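Local structure of ancestral D-type dye decolorizing peroxidase (Geotrichum candidum, 7ANV) at residues 104-108 and 248-252; 41-46 and 78-82. The protein probably uses a bound heme to oxidise dyes and other substrates with hydrogen peroxide, as a D-type dye-decolorizing peroxidase. All blocks are in the same frame, centred on the assembly; numbering follows the deposited sequence.

Interaction 1: 104-108 and 248-252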
# COMPACT_ATOMS: atom_id res chain seq x y z
N PHE A 104 -12.17 7.56 8.39
CA PHE A 104 -12.20 6.39 9.27
C PHE A 104 -13.64 6.17 9.76
O PHE A 104 -14.14 5.04 9.79
CB PHE A 104 -11.25 6.58 10.45
CG PHE A 104 -11.35 5.51 11.50
CD1 PHE A 104 -10.78 4.25 11.32
CD2 PHE A 104 -12.01 5.77 12.68
CE1 PHE A 104 -10.86 3.29 12.30
CE2 PHE A 104 -12.08 4.80 13.67
CZ PHE A 104 -11.52 3.55 13.48
N LYS A 105 -14.29 7.26 10.17
CA LYS A 105 -15.64 7.15 10.78
C LYS A 105 -16.64 6.64 9.74
O LYS A 105 -17.52 5.86 10.10
CB LYS A 105 -16.09 8.49 11.39
CG LYS A 105 -15.29 8.87 12.63
CD LYS A 105 -15.57 10.30 13.12
CE LYS A 105 -14.76 10.65 14.36
NZ LYS A 105 -14.21 12.03 14.29
N ALA A 106 -16.51 7.04 8.48
CA ALA A 106 -17.49 6.73 7.43
C ALA A 106 -17.29 5.31 6.88
O ALA A 106 -18.30 4.71 6.42
CB ALA A 106 -17.43 7.79 6.34
N GLY A 107 -16.08 4.77 6.96
CA GLY A 107 -15.74 3.43 6.44
C GLY A 107 -15.39 3.49 4.97
O GLY A 107 -15.80 4.47 4.28
N GLN A 108 -14.66 2.52 4.47
CA GLN A 108 -14.19 2.57 3.06
C GLN A 108 -15.34 2.39 2.06
O GLN A 108 -15.25 2.94 0.94
CB GLN A 108 -13.12 1.51 2.82
CG GLN A 108 -12.33 1.77 1.54
CD GLN A 108 -11.33 0.68 1.28
OE1 GLN A 108 -11.47 -0.15 0.37
NE2 GLN A 108 -10.32 0.62 2.12
N PHE A 248 -3.47 4.62 11.51
CA PHE A 248 -4.58 4.13 10.67
C PHE A 248 -4.03 3.18 9.60
O PHE A 248 -3.04 3.52 8.89
CB PHE A 248 -5.35 5.29 10.05
CG PHE A 248 -6.06 6.10 11.09
CD1 PHE A 248 -7.32 5.70 11.50
CD2 PHE A 248 -5.49 7.25 11.62
CE1 PHE A 248 -7.99 6.40 12.50
CE2 PHE A 248 -6.17 7.95 12.61
CZ PHE A 248 -7.43 7.56 13.00
N LEU A 249 -4.64 2.00 9.54
CA LEU A 249 -4.34 0.91 8.62
C LEU A 249 -5.38 0.96 7.51
O LEU A 249 -6.52 0.63 7.75
CB LEU A 249 -4.42 -0.39 9.40
CG LEU A 249 -3.88 -1.67 8.75
CD1 LEU A 249 -3.81 -2.80 9.77
CD2 LEU A 249 -4.65 -2.13 7.53
N VAL A 250 -4.95 1.27 6.30
CA VAL A 250 -5.80 1.14 5.09
C VAL A 250 -5.54 -0.22 4.48
O VAL A 250 -4.40 -0.50 4.11
CB VAL A 250 -5.50 2.26 4.08
CG1 VAL A 250 -6.27 1.99 2.79
CG2 VAL A 250 -5.77 3.65 4.65
N PHE A 251 -6.60 -1.00 4.30
CA PHE A 251 -6.56 -2.29 3.59
C PHE A 251 -7.32 -2.18 2.27
O PHE A 251 -8.46 -1.79 2.29
CB PHE A 251 -7.08 -3.42 4.49
CG PHE A 251 -6.90 -4.78 3.86
CD1 PHE A 251 -7.83 -5.26 2.95
CD2 PHE A 251 -5.82 -5.59 4.20
CE1 PHE A 251 -7.64 -6.49 2.33
CE2 PHE A 251 -5.62 -6.82 3.57
CZ PHE A 251 -6.54 -7.27 2.66
N ARG A 252 -6.69 -2.58 1.17
CA ARG A 252 -7.36 -2.75 -0.12
C ARG A 252 -6.94 -4.07 -0.76
O ARG A 252 -5.75 -4.32 -0.91
CB ARG A 252 -6.97 -1.63 -1.10
CG ARG A 252 -7.21 -0.23 -0.60
CD ARG A 252 -8.57 0.27 -0.97
NE ARG A 252 -8.65 0.63 -2.38
CZ ARG A 252 -9.78 0.79 -3.09
NH1 ARG A 252 -10.97 0.50 -2.58
NH2 ARG A 252 -9.68 1.23 -4.33

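Interaction 2: 41-46 and 78-82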
# COMPACT_ATOMS: atom_id res chain seq x y z
N LEU A 41 -4.63 -11.87 24.33
CA LEU A 41 -3.95 -11.64 23.03
C LEU A 41 -2.75 -10.70 23.21
O LEU A 41 -1.79 -10.81 22.47
CB LEU A 41 -4.92 -11.08 22.00
CG LEU A 41 -4.32 -10.85 20.61
CD1 LEU A 41 -4.00 -12.17 19.94
CD2 LEU A 41 -5.25 -10.00 19.73
N ILE A 42 -2.84 -9.74 24.11
CA ILE A 42 -1.82 -8.65 24.19
C ILE A 42 -0.40 -9.20 24.25
O ILE A 42 0.48 -8.67 23.55
CB ILE A 42 -2.18 -7.64 25.29
CG1 ILE A 42 -3.42 -6.88 24.84
CG2 ILE A 42 -1.01 -6.69 25.53
CD1 ILE A 42 -4.06 -6.02 25.88
N PRO A 43 -0.07 -10.23 25.05
CA PRO A 43 1.30 -10.77 25.06
C PRO A 43 1.78 -11.31 23.71
O PRO A 43 2.95 -11.43 23.54
CB PRO A 43 1.24 -11.96 26.03
CG PRO A 43 0.05 -11.63 26.94
CD PRO A 43 -0.93 -10.88 26.06
N LEU A 44 0.89 -11.62 22.77
CA LEU A 44 1.23 -12.17 21.43
C LEU A 44 1.50 -11.03 20.46
O LEU A 44 2.03 -11.32 19.37
CB LEU A 44 0.09 -13.03 20.88
CG LEU A 44 -0.01 -14.46 21.41
CD1 LEU A 44 -0.26 -14.49 22.88
CD2 LEU A 44 -1.10 -15.21 20.68
N ILE A 45 1.11 -9.80 20.80
CA ILE A 45 1.17 -8.68 19.82
C ILE A 45 2.65 -8.30 19.67
O ILE A 45 3.29 -7.98 20.67
CB ILE A 45 0.30 -7.47 20.21
CG1 ILE A 45 -1.19 -7.83 20.29
CG2 ILE A 45 0.53 -6.29 19.25
CD1 ILE A 45 -1.78 -8.25 18.97
N THR A 46 3.14 -8.31 18.45
CA THR A 46 4.54 -7.99 18.10
C THR A 46 4.71 -6.48 18.03
O THR A 46 4.01 -5.84 17.22
CB THR A 46 4.90 -8.60 16.75
OG1 THR A 46 4.50 -9.98 16.75
CG2 THR A 46 6.38 -8.51 16.47
N ALA A 78 6.77 -15.76 13.85
CA ALA A 78 5.40 -15.23 13.62
C ALA A 78 5.34 -13.79 14.12
O ALA A 78 6.05 -13.45 15.07
CB ALA A 78 4.36 -16.08 14.28
N GLY A 79 4.55 -12.95 13.47
CA GLY A 79 4.27 -11.62 14.01
C GLY A 79 2.77 -11.42 14.03
O GLY A 79 2.11 -11.94 13.13
N VAL A 80 2.24 -10.75 15.03
CA VAL A 80 0.77 -10.58 15.23
C VAL A 80 0.49 -9.12 15.50
O VAL A 80 1.10 -8.56 16.40
CB VAL A 80 0.22 -11.42 16.40
CG1 VAL A 80 -1.30 -11.26 16.51
CG2 VAL A 80 0.61 -12.87 16.22
N ASN A 81 -0.45 -8.53 14.75
CA ASN A 81 -0.97 -7.17 15.06
C ASN A 81 -2.50 -7.25 14.98
O ASN A 81 -3.06 -8.22 14.41
CB ASN A 81 -0.45 -6.11 14.08
CG ASN A 81 0.91 -5.49 14.35
OD1 ASN A 81 1.23 -4.45 13.79
ND2 ASN A 81 1.70 -6.08 15.22
N ILE A 82 -3.14 -6.24 15.52
CA ILE A 82 -4.62 -6.14 15.51
C ILE A 82 -5.02 -4.69 15.27
O ILE A 82 -4.41 -3.76 15.82
CB ILE A 82 -5.22 -6.71 16.80
CG1 ILE A 82 -6.74 -6.83 16.68
CG2 ILE A 82 -4.78 -5.91 18.04
CD1 ILE A 82 -7.40 -7.62 17.78

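Interaction 1: 104-108 and 248-252
Gln108 holds an extended side chain, with chi1 and chi2 both t, that carries its amide out to strand 247-256. There the amide works as a two-way link. Gln108 NE2 donates to the backbone Phe251 O at 3.0 Å, and Gln108 OE1 accepts from Arg252 NH1 at 3.1 Å. Arg252 CA-CB points sideways to 104-108, but the side chain bends at chi2 (-91°, between wells) and chi3 (m), which brings NH1 to the glutamine. Arg252 NH2 forms a salt bridge with Asp117, and the side chain lies about 6 Å from the heme. The strand is an inner one of the second four-stranded antiparallel sheet, in a ferredoxin-like fold; the contact joins it to the end of helix 102-106 and the residues just after it, in the N-terminal half. Gly107, with positive phi, ends helix 102-106 between the two contact points. At the other point the Phe104 and Phe248 rings form an offset edge-to-face pair. The edge of Phe248 points at the face of Phe104, with ring centroids 5.2 Å apart and planes at 62°.

Interaction 2: 41-46 and 78-82
Val80 and Ile45 sit at the apolar centre. Their CA atoms are 5.0 Å apart, and Ile45 CD1 lies 3.9 Å from Val80 CG1. The same Ile45 CD1 reaches Ile82 CG2, also at 3.9 Å. Ile45 CA-CB points sideways, but its m,m conformation turns the end of the side chain to the strand. Leu41, in the last turn of helix 31-41, adds its CD2 at 3.8 Å from Ile82 CD1. Ile479 and Leu482 of the C-terminal helix 479-486 also touch this cluster, on Ile45 and Ile82 respectively.

Further out, the backbone takes over. Thr46 N donates to Val80 O at 2.9 Å, and Ile45 CA makes a CA-H...O contact with the same Val80 O at 3.4 Å. Val80 N donates to Thr46 OG1 at 2.9 Å, so a side-chain hydroxyl serves an edge strand where a neighbouring strand would offer a carbonyl. At the polar edge, Asn81 ND2 bonds Val80 O at 2.8 Å within its own segment and makes a weak bond to Thr46 O at 3.1 Å. Asn81 OD1 accepts from the backbone of Asp11. The chemistry implies that the loop after helix 31-41 covers strand 78-84, one of the two outermost strands of the N-terminal ferredoxin-like sheet, satisfying both backbone polar groups of Val80 without adding a strand there.

In the fold
Interaction 2 closes before interaction 1 opens along the chain. Their centres are 21 Å apart, and their nearest atoms are about 6 Å apart without touching. They use different sheets. Interaction 2 involves strand 78-84, an outermost strand of the first four-stranded antiparallel sheet, and the loop between helices 31-41 and 48-59. Interaction 1 involves strand 247-256, an inner strand of the second sheet. Both sheets have the strand order 2-3-1-4, consistent with the two ferredoxin-like halves of a DyP peroxidase. Both segments of interaction 2 lie in the N-terminal half, though helix 479-486 from the end of the chain packs against them; interaction 1 joins the two halves, nearer the heme.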